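Local coordinates for protein polysaccharide deacetylase (Streptococcus pyogenes, PDB 6DQ3) that removes N-acetyl groups from the linkage unit that joins streptococcal rhamnopolysaccharides to the cell wall, as a zinc-dependent carbohydrate esterase of family 4, at residues Pro10-His15 / Asn211-Leu216; Ala16-Ser21 / Asn29-Pro34; Leu36-Leu41 / Tyr88-Lys93. All blocks are in the same frame, centred on the assembly; numbering follows the deposited sequence.

Contact 1: Pro10-His15 / Asn211-Leu216. With ACT (acetate ion), chain C.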
loop_
_atom_site.group_PDB
_atom_site.type_symbol
_atom_site.label_atom_id
_atom_site.label_comp_id
_atom_site.label_asym_id
_atom_site.label_seq_id
_atom_site.Cartn_x
_atom_site.Cartn_y
_atom_site.Cartn_z
ATOM N N PRO A 10 -8.566 -3.598 -8.336
ATOM C CA PRO A 10 -8.847 -3.099 -6.983
ATOM C C PRO A 10 -7.565 -3.016 -6.166
ATOM O O PRO A 10 -6.822 -3.993 -6.046
ATOM C CB PRO A 10 -9.823 -4.133 -6.408
ATOM C CG PRO A 10 -9.517 -5.396 -7.161
ATOM C CD PRO A 10 -9.081 -4.965 -8.551
ATOM N N ILE A 11 -7.303 -1.836 -5.625
ATOM C CA ILE A 11 -6.133 -1.582 -4.795
ATOM C C ILE A 11 -6.658 -1.287 -3.396
ATOM O O ILE A 11 -7.136 -0.182 -3.125
ATOM C CB ILE A 11 -5.288 -0.420 -5.323
ATOM C CG1 ILE A 11 -4.838 -0.667 -6.764
ATOM C CG2 ILE A 11 -4.075 -0.200 -4.422
ATOM C CD1 ILE A 11 -4.200 0.557 -7.389
ATOM N N LEU A 12 -6.581 -2.272 -2.507
ATOM C CA LEU A 12 -7.125 -2.116 -1.169
ATOM C C LEU A 12 -6.156 -1.331 -0.299
ATOM O O LEU A 12 -4.944 -1.564 -0.322
ATOM C CB LEU A 12 -7.408 -3.482 -0.544
ATOM C CG LEU A 12 -8.329 -4.401 -1.352
ATOM C CD1 LEU A 12 -8.648 -5.660 -0.542
ATOM C CD2 LEU A 12 -9.597 -3.694 -1.785
ATOM N N MET A 13 -6.701 -0.389 0.462
ATOM C CA MET A 13 -5.914 0.447 1.358
ATOM C C MET A 13 -6.258 0.083 2.796
ATOM O O MET A 13 -7.331 0.440 3.295
ATOM C CB MET A 13 -6.164 1.932 1.105
ATOM C CG MET A 13 -5.451 2.833 2.111
ATOM S SD MET A 13 -5.644 4.594 1.787
ATOM C CE MET A 13 -7.424 4.753 1.784
ATOM N N TYR A 14 -5.336 -0.616 3.448
ATOM C CA TYR A 14 -5.380 -0.930 4.869
ATOM C C TYR A 14 -4.471 0.026 5.636
ATOM O O TYR A 14 -3.534 0.603 5.086
ATOM C CB TYR A 14 -4.905 -2.367 5.133
ATOM C CG TYR A 14 -5.830 -3.471 4.688
ATOM C CD1 TYR A 14 -5.725 -4.014 3.420
ATOM C CD2 TYR A 14 -6.790 -3.988 5.545
ATOM C CE1 TYR A 14 -6.564 -5.028 3.005
ATOM C CE2 TYR A 14 -7.630 -5.002 5.145
ATOM C CZ TYR A 14 -7.516 -5.519 3.873
ATOM O OH TYR A 14 -8.351 -6.530 3.471
ATOM N N HIS A 15 -4.742 0.167 6.934
ATOM C CA HIS A 15 -3.832 0.869 7.828
ATOM C C HIS A 15 -3.610 -0.027 9.040
ATOM O O HIS A 15 -2.820 -0.978 8.973
ATOM C CB HIS A 15 -4.378 2.247 8.196
ATOM C CG HIS A 15 -4.089 3.290 7.157
ATOM N ND1 HIS A 15 -4.801 3.384 5.981
ATOM C CD2 HIS A 15 -3.147 4.262 7.107
ATOM C CE1 HIS A 15 -4.322 4.382 5.257
ATOM N NE2 HIS A 15 -3.321 4.935 5.919
ATOM N N ASN A 211 -6.529 5.302 -7.918
ATOM C CA ASN A 211 -7.548 5.169 -6.887
ATOM C C ASN A 211 -7.214 4.011 -5.951
ATOM O O ASN A 211 -6.539 3.051 -6.335
ATOM C CB ASN A 211 -8.930 4.889 -7.494
ATOM C CG ASN A 211 -9.463 6.019 -8.346
ATOM O OD1 ASN A 211 -8.982 7.148 -8.300
ATOM N ND2 ASN A 211 -10.492 5.711 -9.132
ATOM N N ARG A 212 -7.733 4.083 -4.727
ATOM C CA ARG A 212 -7.678 2.956 -3.804
ATOM C C ARG A 212 -9.031 2.770 -3.137
ATOM O O ARG A 212 -9.861 3.681 -3.099
ATOM C CB ARG A 212 -6.582 3.147 -2.745
ATOM C CG ARG A 212 -5.174 3.057 -3.318
ATOM C CD ARG A 212 -4.141 2.776 -2.238
ATOM N NE ARG A 212 -3.813 3.965 -1.457
ATOM C CZ ARG A 212 -2.976 3.975 -0.426
ATOM N NH1 ARG A 212 -2.377 2.850 -0.041
ATOM N NH2 ARG A 212 -2.738 5.104 0.221
ATOM N N ILE A 213 -9.249 1.560 -2.630
ATOM C CA ILE A 213 -10.475 1.198 -1.923
ATOM C C ILE A 213 -10.144 1.189 -0.438
ATOM O O ILE A 213 -9.339 0.369 0.018
ATOM C CB ILE A 213 -11.013 -0.165 -2.381
ATOM C CG1 ILE A 213 -11.451 -0.101 -3.845
ATOM C CG2 ILE A 213 -12.154 -0.614 -1.472
ATOM C CD1 ILE A 213 -11.584 -1.468 -4.503
ATOM N N ARG A 214 -10.751 2.101 0.320
ATOM C CA ARG A 214 -10.498 2.170 1.753
ATOM C C ARG A 214 -11.204 1.012 2.448
ATOM O O ARG A 214 -12.397 0.775 2.229
ATOM C CB ARG A 214 -10.975 3.503 2.330
ATOM C CG ARG A 214 -10.666 3.660 3.821
ATOM C CD ARG A 214 -11.224 4.949 4.410
ATOM N NE ARG A 214 -10.613 6.152 3.849
ATOM C CZ ARG A 214 -9.426 6.632 4.209
ATOM N NH1 ARG A 214 -8.699 6.006 5.125
ATOM N NH2 ARG A 214 -8.959 7.738 3.645
ATOM N N ILE A 215 -10.464 0.291 3.284
ATOM C CA ILE A 215 -11.033 -0.810 4.055
ATOM C C ILE A 215 -11.673 -0.237 5.312
ATOM O O ILE A 215 -10.989 0.345 6.160
ATOM C CB ILE A 215 -9.965 -1.856 4.404
ATOM C CG1 ILE A 215 -9.329 -2.416 3.131
ATOM C CG2 ILE A 215 -10.577 -2.964 5.252
ATOM C CD1 ILE A 215 -10.301 -3.102 2.192
ATOM N N LEU A 216 -12.972 -0.378 5.423
ATOM C CA LEU A 216 -13.690 0.068 6.605
ATOM C C LEU A 216 -13.737 -1.052 7.640
ATOM O O LEU A 216 -13.715 -2.233 7.281
ATOM C CB LEU A 216 -15.107 0.484 6.233
ATOM C CG LEU A 216 -15.208 1.591 5.181
ATOM C CD1 LEU A 216 -16.636 1.746 4.690
ATOM C CD2 LEU A 216 -14.691 2.902 5.755
HETATM C C ACT C . -1.632 7.837 4.307
HETATM O O ACT C . -1.545 6.823 5.027
HETATM O OXT ACT C . -0.984 8.892 4.442
HETATM C CH3 ACT C . -2.565 7.760 3.207
HETATM O O HOH W 1 -8.452 0.716 -6.333
#

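Contact 2: Ala16-Ser21 / Asn29-Pro34. With ZN (zinc ion), chain F.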
loop_
_atom_site.group_PDB
_atom_site.type_symbol
_atom_site.label_atom_id
_atom_site.label_comp_id
_atom_site.label_asym_id
_atom_site.label_seq_id
_atom_site.Cartn_x
_atom_site.Cartn_y
_atom_site.Cartn_z
ATOM N N ALA A 16 -4.337 0.224 10.121
ATOM C CA ALA A 16 -4.139 -0.534 11.353
ATOM C C ALA A 16 -4.911 -1.846 11.342
ATOM O O ALA A 16 -6.090 -1.885 10.980
ATOM C CB ALA A 16 -4.572 0.294 12.558
ATOM N N ILE A 17 -4.248 -2.921 11.761
ATOM C CA ILE A 17 -4.905 -4.205 11.985
ATOM C C ILE A 17 -4.376 -4.750 13.306
ATOM O O ILE A 17 -3.238 -5.230 13.372
ATOM C CB ILE A 17 -4.663 -5.216 10.853
ATOM C CG1 ILE A 17 -5.113 -4.605 9.524
ATOM C CG2 ILE A 17 -5.414 -6.505 11.129
ATOM C CD1 ILE A 17 -4.963 -5.517 8.322
ATOM N N HIS A 18 -5.186 -4.676 14.354
ATOM C CA HIS A 18 -4.795 -5.257 15.633
ATOM C C HIS A 18 -5.993 -5.240 16.565
ATOM O O HIS A 18 -7.008 -4.592 16.298
ATOM C CB HIS A 18 -3.588 -4.526 16.253
ATOM C CG HIS A 18 -3.777 -3.051 16.445
ATOM N ND1 HIS A 18 -3.325 -2.118 15.536
ATOM C CD2 HIS A 18 -4.317 -2.346 17.468
ATOM C CE1 HIS A 18 -3.605 -0.905 15.977
ATOM N NE2 HIS A 18 -4.208 -1.014 17.147
ATOM N N VAL A 19 -5.872 -6.001 17.656
ATOM C CA VAL A 19 -6.883 -5.970 18.697
ATOM C C VAL A 19 -6.858 -4.605 19.369
ATOM O O VAL A 19 -5.788 -4.077 19.697
ATOM C CB VAL A 19 -6.642 -7.097 19.714
ATOM C CG1 VAL A 19 -7.597 -6.927 20.884
ATOM C CG2 VAL A 19 -6.814 -8.452 19.064
ATOM N N MET A 20 -8.036 -4.028 19.582
ATOM C CA MET A 20 -8.118 -2.669 20.096
ATOM C C MET A 20 -7.748 -2.610 21.577
ATOM O O MET A 20 -7.975 -3.551 22.342
ATOM C CB MET A 20 -9.528 -2.108 19.898
ATOM C CG MET A 20 -9.830 -1.613 18.498
ATOM S SD MET A 20 -11.459 -0.827 18.419
ATOM C CE MET A 20 -12.523 -2.254 18.201
ATOM N N SER A 21 -7.170 -1.478 21.970
ATOM C CA SER A 21 -6.934 -1.182 23.373
ATOM C C SER A 21 -8.229 -0.724 24.028
ATOM O O SER A 21 -9.162 -0.294 23.340
ATOM C CB SER A 21 -5.884 -0.088 23.519
ATOM O OG SER A 21 -6.365 1.127 22.975
ATOM N N ASN A 29 -13.308 4.316 15.241
ATOM C CA ASN A 29 -12.023 4.511 14.585
ATOM C C ASN A 29 -11.999 3.632 13.342
ATOM O O ASN A 29 -13.048 3.176 12.874
ATOM C CB ASN A 29 -10.885 4.211 15.573
ATOM C CG ASN A 29 -10.943 2.798 16.111
ATOM O OD1 ASN A 29 -11.113 1.843 15.355
ATOM N ND2 ASN A 29 -10.817 2.658 17.426
ATOM N N LEU A 30 -10.801 3.386 12.803
ATOM C CA LEU A 30 -10.655 2.680 11.537
ATOM C C LEU A 30 -9.756 1.455 11.650
ATOM O O LEU A 30 -9.221 0.987 10.640
ATOM C CB LEU A 30 -10.115 3.634 10.473
ATOM C CG LEU A 30 -10.935 4.908 10.265
ATOM C CD1 LEU A 30 -10.150 5.949 9.478
ATOM C CD2 LEU A 30 -12.247 4.596 9.555
ATOM N N ILE A 31 -9.586 0.919 12.851
ATOM C CA ILE A 31 -8.759 -0.267 13.031
ATOM C C ILE A 31 -9.564 -1.497 12.639
ATOM O O ILE A 31 -10.703 -1.683 13.090
ATOM C CB ILE A 31 -8.261 -0.380 14.477
ATOM C CG1 ILE A 31 -7.448 0.850 14.872
ATOM C CG2 ILE A 31 -7.407 -1.643 14.628
ATOM C CD1 ILE A 31 -7.154 0.933 16.365
ATOM N N VAL A 32 -8.972 -2.347 11.809
ATOM C CA VAL A 32 -9.608 -3.592 11.395
ATOM C C VAL A 32 -9.238 -4.687 12.382
ATOM O O VAL A 32 -8.063 -4.852 12.732
ATOM C CB VAL A 32 -9.188 -3.980 9.969
ATOM C CG1 VAL A 32 -9.755 -5.355 9.627
ATOM C CG2 VAL A 32 -9.645 -2.925 8.983
ATOM N N ASN A 33 -10.238 -5.445 12.818
ATOM C CA ASN A 33 -10.003 -6.581 13.703
ATOM C C ASN A 33 -9.219 -7.656 12.958
ATOM O O ASN A 33 -9.545 -7.965 11.806
ATOM C CB ASN A 33 -11.339 -7.131 14.195
ATOM C CG ASN A 33 -11.175 -8.255 15.194
ATOM O OD1 ASN A 33 -10.680 -9.329 14.860
ATOM N ND2 ASN A 33 -11.603 -8.015 16.427
ATOM N N PRO A 34 -8.181 -8.236 13.567
ATOM C CA PRO A 34 -7.451 -9.321 12.888
ATOM C C PRO A 34 -8.362 -10.430 12.383
ATOM O O PRO A 34 -8.166 -10.919 11.265
ATOM C CB PRO A 34 -6.480 -9.820 13.972
ATOM C CG PRO A 34 -6.281 -8.628 14.880
ATOM C CD PRO A 34 -7.607 -7.907 14.886
HETATM ZN ZN ZN F . -4.107 0.643 18.482
#

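Contact 3: Leu36-Leu41 / Tyr88-Lys93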
loop_
_atom_site.group_PDB
_atom_site.type_symbol
_atom_site.label_atom_id
_atom_site.label_comp_id
_atom_site.label_asym_id
_atom_site.label_seq_id
_atom_site.Cartn_x
_atom_site.Cartn_y
_atom_site.Cartn_z
ATOM N N LEU A 36 -11.355 -10.283 11.293
ATOM C CA LEU A 36 -12.013 -9.846 10.066
ATOM C C LEU A 36 -11.039 -9.834 8.893
ATOM O O LEU A 36 -11.400 -10.224 7.776
ATOM C CB LEU A 36 -12.636 -8.464 10.265
ATOM C CG LEU A 36 -13.247 -7.807 9.026
ATOM C CD1 LEU A 36 -14.371 -8.672 8.470
ATOM C CD2 LEU A 36 -13.756 -6.408 9.334
ATOM N N PHE A 37 -9.808 -9.371 9.119
ATOM C CA PHE A 37 -8.799 -9.426 8.067
ATOM C C PHE A 37 -8.604 -10.863 7.594
ATOM O O PHE A 37 -8.584 -11.134 6.387
ATOM C CB PHE A 37 -7.492 -8.820 8.578
ATOM C CG PHE A 37 -6.396 -8.784 7.555
ATOM C CD1 PHE A 37 -6.582 -8.156 6.335
ATOM C CD2 PHE A 37 -5.178 -9.385 7.814
ATOM C CE1 PHE A 37 -5.570 -8.124 5.400
ATOM C CE2 PHE A 37 -4.165 -9.358 6.885
ATOM C CZ PHE A 37 -4.361 -8.723 5.674
ATOM N N ASP A 38 -8.491 -11.803 8.538
ATOM C CA ASP A 38 -8.404 -13.215 8.182
ATOM C C ASP A 38 -9.568 -13.619 7.286
ATOM O O ASP A 38 -9.373 -14.248 6.240
ATOM C CB ASP A 38 -8.365 -14.066 9.460
ATOM C CG ASP A 38 -8.102 -15.532 9.182
ATOM O OD1 ASP A 38 -8.980 -16.186 8.582
ATOM O OD2 ASP A 38 -7.015 -16.027 9.557
ATOM N N GLN A 39 -10.789 -13.222 7.660
ATOM C CA GLN A 39 -11.969 -13.622 6.900
ATOM C C GLN A 39 -12.023 -12.946 5.533
ATOM O O GLN A 39 -12.534 -13.538 4.574
ATOM C CB GLN A 39 -13.237 -13.306 7.695
ATOM C CG GLN A 39 -13.424 -14.185 8.921
ATOM C CD GLN A 39 -14.418 -13.616 9.917
ATOM O OE1 GLN A 39 -15.203 -12.725 9.596
ATOM N NE2 GLN A 39 -14.387 -14.134 11.141
ATOM N N GLN A 40 -11.516 -11.719 5.423
ATOM C CA GLN A 40 -11.449 -11.064 4.120
ATOM C C GLN A 40 -10.486 -11.795 3.193
ATOM O O GLN A 40 -10.812 -12.064 2.031
ATOM C CB GLN A 40 -11.029 -9.606 4.288
ATOM C CG GLN A 40 -12.079 -8.728 4.943
ATOM C CD GLN A 40 -11.522 -7.379 5.349
ATOM O OE1 GLN A 40 -10.308 -7.173 5.354
ATOM N NE2 GLN A 40 -12.407 -6.453 5.692
ATOM N N LEU A 41 -9.296 -12.135 3.690
ATOM C CA LEU A 41 -8.340 -12.844 2.849
ATOM C C LEU A 41 -8.853 -14.229 2.481
ATOM O O LEU A 41 -8.686 -14.675 1.339
ATOM C CB LEU A 41 -6.992 -12.961 3.549
ATOM C CG LEU A 41 -6.108 -11.725 3.634
ATOM C CD1 LEU A 41 -4.781 -12.124 4.266
ATOM C CD2 LEU A 41 -5.892 -11.105 2.270
ATOM N N TYR A 88 1.149 -9.721 8.732
ATOM C CA TYR A 88 2.058 -10.590 7.985
ATOM C C TYR A 88 1.807 -12.072 8.229
ATOM O O TYR A 88 1.772 -12.842 7.251
ATOM C CB TYR A 88 3.495 -10.177 8.331
ATOM C CG TYR A 88 4.580 -11.045 7.756
ATOM C CD1 TYR A 88 4.686 -11.237 6.386
ATOM C CD2 TYR A 88 5.506 -11.663 8.579
ATOM C CE1 TYR A 88 5.677 -12.032 5.859
ATOM C CE2 TYR A 88 6.497 -12.461 8.062
ATOM C CZ TYR A 88 6.580 -12.642 6.700
ATOM O OH TYR A 88 7.572 -13.433 6.179
ATOM N N PRO A 89 1.645 -12.552 9.467
ATOM C CA PRO A 89 1.314 -13.979 9.641
ATOM C C PRO A 89 0.043 -14.387 8.923
ATOM O O PRO A 89 -0.030 -15.481 8.350
ATOM C CB PRO A 89 1.168 -14.131 11.163
ATOM C CG PRO A 89 1.964 -13.007 11.740
ATOM C CD PRO A 89 1.881 -11.862 10.748
ATOM N N ILE A 90 -0.978 -13.531 8.954
ATOM C CA ILE A 90 -2.234 -13.849 8.288
ATOM C C ILE A 90 -2.052 -13.853 6.774
ATOM O O ILE A 90 -2.624 -14.693 6.070
ATOM C CB ILE A 90 -3.330 -12.866 8.742
ATOM C CG1 ILE A 90 -3.547 -13.011 10.255
ATOM C CG2 ILE A 90 -4.614 -13.130 7.980
ATOM C CD1 ILE A 90 -4.440 -11.954 10.886
ATOM N N LEU A 91 -1.238 -12.939 6.245
ATOM C CA LEU A 91 -0.960 -12.962 4.811
ATOM C C LEU A 91 -0.250 -14.252 4.412
ATOM O O LEU A 91 -0.599 -14.873 3.399
ATOM C CB LEU A 91 -0.129 -11.742 4.419
ATOM C CG LEU A 91 -0.894 -10.419 4.464
ATOM C CD1 LEU A 91 0.065 -9.261 4.717
ATOM C CD2 LEU A 91 -1.686 -10.200 3.174
ATOM N N LYS A 92 0.742 -14.675 5.198
ATOM C CA LYS A 92 1.435 -15.928 4.914
ATOM C C LYS A 92 0.480 -17.114 4.974
ATOM O O LYS A 92 0.576 -18.042 4.157
ATOM C CB LYS A 92 2.583 -16.134 5.901
ATOM C CG LYS A 92 3.796 -15.260 5.662
ATOM C CD LYS A 92 5.004 -15.754 6.458
ATOM C CE LYS A 92 4.799 -15.593 7.959
ATOM N NZ LYS A 92 6.001 -16.009 8.732
ATOM N N LYS A 93 -0.431 -17.112 5.951
ATOM C CA LYS A 93 -1.408 -18.189 6.082
ATOM C C LYS A 93 -2.147 -18.429 4.777
ATOM O O LYS A 93 -2.390 -19.577 4.392
ATOM C CB LYS A 93 -2.387 -17.847 7.206
ATOM C CG LYS A 93 -3.613 -18.734 7.303
ATOM C CD LYS A 93 -4.458 -18.358 8.524
ATOM C CE LYS A 93 -5.698 -19.237 8.647
ATOM N NZ LYS A 93 -6.566 -18.823 9.788
#

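Contact 1: Pro10-His15 / Asn211-Leu216
Ile11 O takes the N-H of Ile213 at 2.8 Å, and Ile213 O in turn accepts from Met13 N at 2.8 Å. A third bond, Ile215 N to Met13 O, extends this parallel ladder past the end of strand 210-214. Leu12 and Ile213 lie side by side on one face of the sheet, where Met228 and Thr227 of helix 221-228 pack on them. Beyond them Ile215 reaches the Tyr14 ring: its CG1 sits over the ring centre, 3.6 Å from the centroid, a CH-pi contact, while CG2 touches CE2. Tyr14 OH is hydrogen-bonded to Gln40 OE1. On the other face Met13 runs between two guanidinium groups. Its CG stands anti to the backbone N (chi1 175°); the side chain crosses Arg212 at about a right angle, and SD lies over one guanidinium face, offset toward its rim, 3.3 Å from Arg212 NH2. The bend at chi3 (57°) turns CE over the centre of the Arg214 guanidinium. Arg212 is held by a salt bridge to Asp77, which probably balances the charge of this buried group, and by hydrogen bonds to Thr75 and Thr195. His15 NE2 donates to acetate O at 2.7 Å. Paired parallel strands ending beside a zinc pocket are consistent with the deformed (β/α) barrel of family 4 esterases.

Contact 2: Ala16-Ser21 / Asn29-Pro34
His18 NE2 binds a zinc ion at 2.1 Å, one of its protein ligands, from two irregular segments of the loop after strand 8-14; 16-21 and 29-34 run in the same direction here, joined by a single backbone bridge, Ile17 with Val32. Glu24, from the loop between them, supplies a second ligand. The imidazole is fixed from both ends: ND1 is hydrogen-bonded to Asp82, which also takes Ile17 N. CG lies between the backbone N and the carbonyl carbon (chi1 56°). The ring end comes nearer to 29-34, and Ile31 CG2 stands over the ring centre, 4.0 Å from the centroid, in a CH-pi contact; Ile31 CD1 comes within 3.6 Å of His18 NE2, setting an apolar methyl beside the metal bond. Ile31 CG1 packs on Ala16 CB. Behind this layer the backbones are tied by Val32 N to Ala16 O at 3.0 Å; the return bond, His18 N to Val32 O, is weak. Val32 O also faces Ile17 CA, in a CA-H...O contact. Farther along, where helix 34-46 begins, Pro34 CD lies 3.5 Å from His18 C; Asn33 caps that helix through a bond to Asp35 N. At the other end Asn29 forms an Asx turn, its OD1 accepting from Ile31 N at 3.1 Å with the donor above the carbonyl plane, and Asn29 ND2 points to Met20 SD in a weak, 3.7 Å bond.

Contact 3: Leu36-Leu41 / Tyr88-Lys93
The helical segments 36-41 and 88-93 run in nearly the same direction, their axes 25° apart and 10.0 Å from each other at closest approach. Ile90 points into the gap, and its CG2 methyl makes contacts with three residues of the other helix: it lies 3.8 Å from Phe37 CD2, equally near the backbone CA of Asp38, and also against Leu41 CD1. Leu91 crosses the Phe37 side chain at about a right angle and brings CD2 to the ring edge, near its plane, 3.9 Å from Phe37 CZ. That same Leu91 CD2 meets Leu41 CD1 at 3.8 Å, so one carbon touches two residues of the facing helix. Within its own helix Phe37 has Leu41 CG over one ring face, offset toward the rim. Each helix follows a parallel strand, 34-46 after 8-14 and 81-93 after 71-77, as in the (β/α) barrel-like fold of this family, and they are neighbours on its outer side. Leu41 and Leu91 both rest on Leu74 of strand 71-77, while Phe37 stands edge-to-face with Tyr14 of strand 8-14. At the exposed margin the apolar layer gives way to charge. Lys93, extended beyond CG, crosses Asp38 at about a right angle and places NZ 2.8 Å from Asp38 OD2, on the syn lone pair, in a salt bridge. The other carboxylate oxygen, OD1, is hydrogen-bonded to Tyr94 OH, so Asp38 is gripped through both oxygens.

Overall arrangement
The chain passes from strand 8-14 in contact 1 through the loop of contact 2 into helix 34-46 of contact 3, comes to helix 81-93, and returns to contact 1 only with strand 210-214, so contacts 2 and 3 are nested in the loop that contact 1 closes. Centre to centre, contact 1 is about 15 Å from both others, which lie about 13 Å apart. All three meet: Ile215 packs on Val32, Pro34 O on Ile90 CD1, and strand 8-14 touches helix 34-46. Sheet, loop and outer helices thus form one continuous unit. The zinc of His18 and Glu24 is a second site, apart from that of Asp78, His133 and His137 near contact 1.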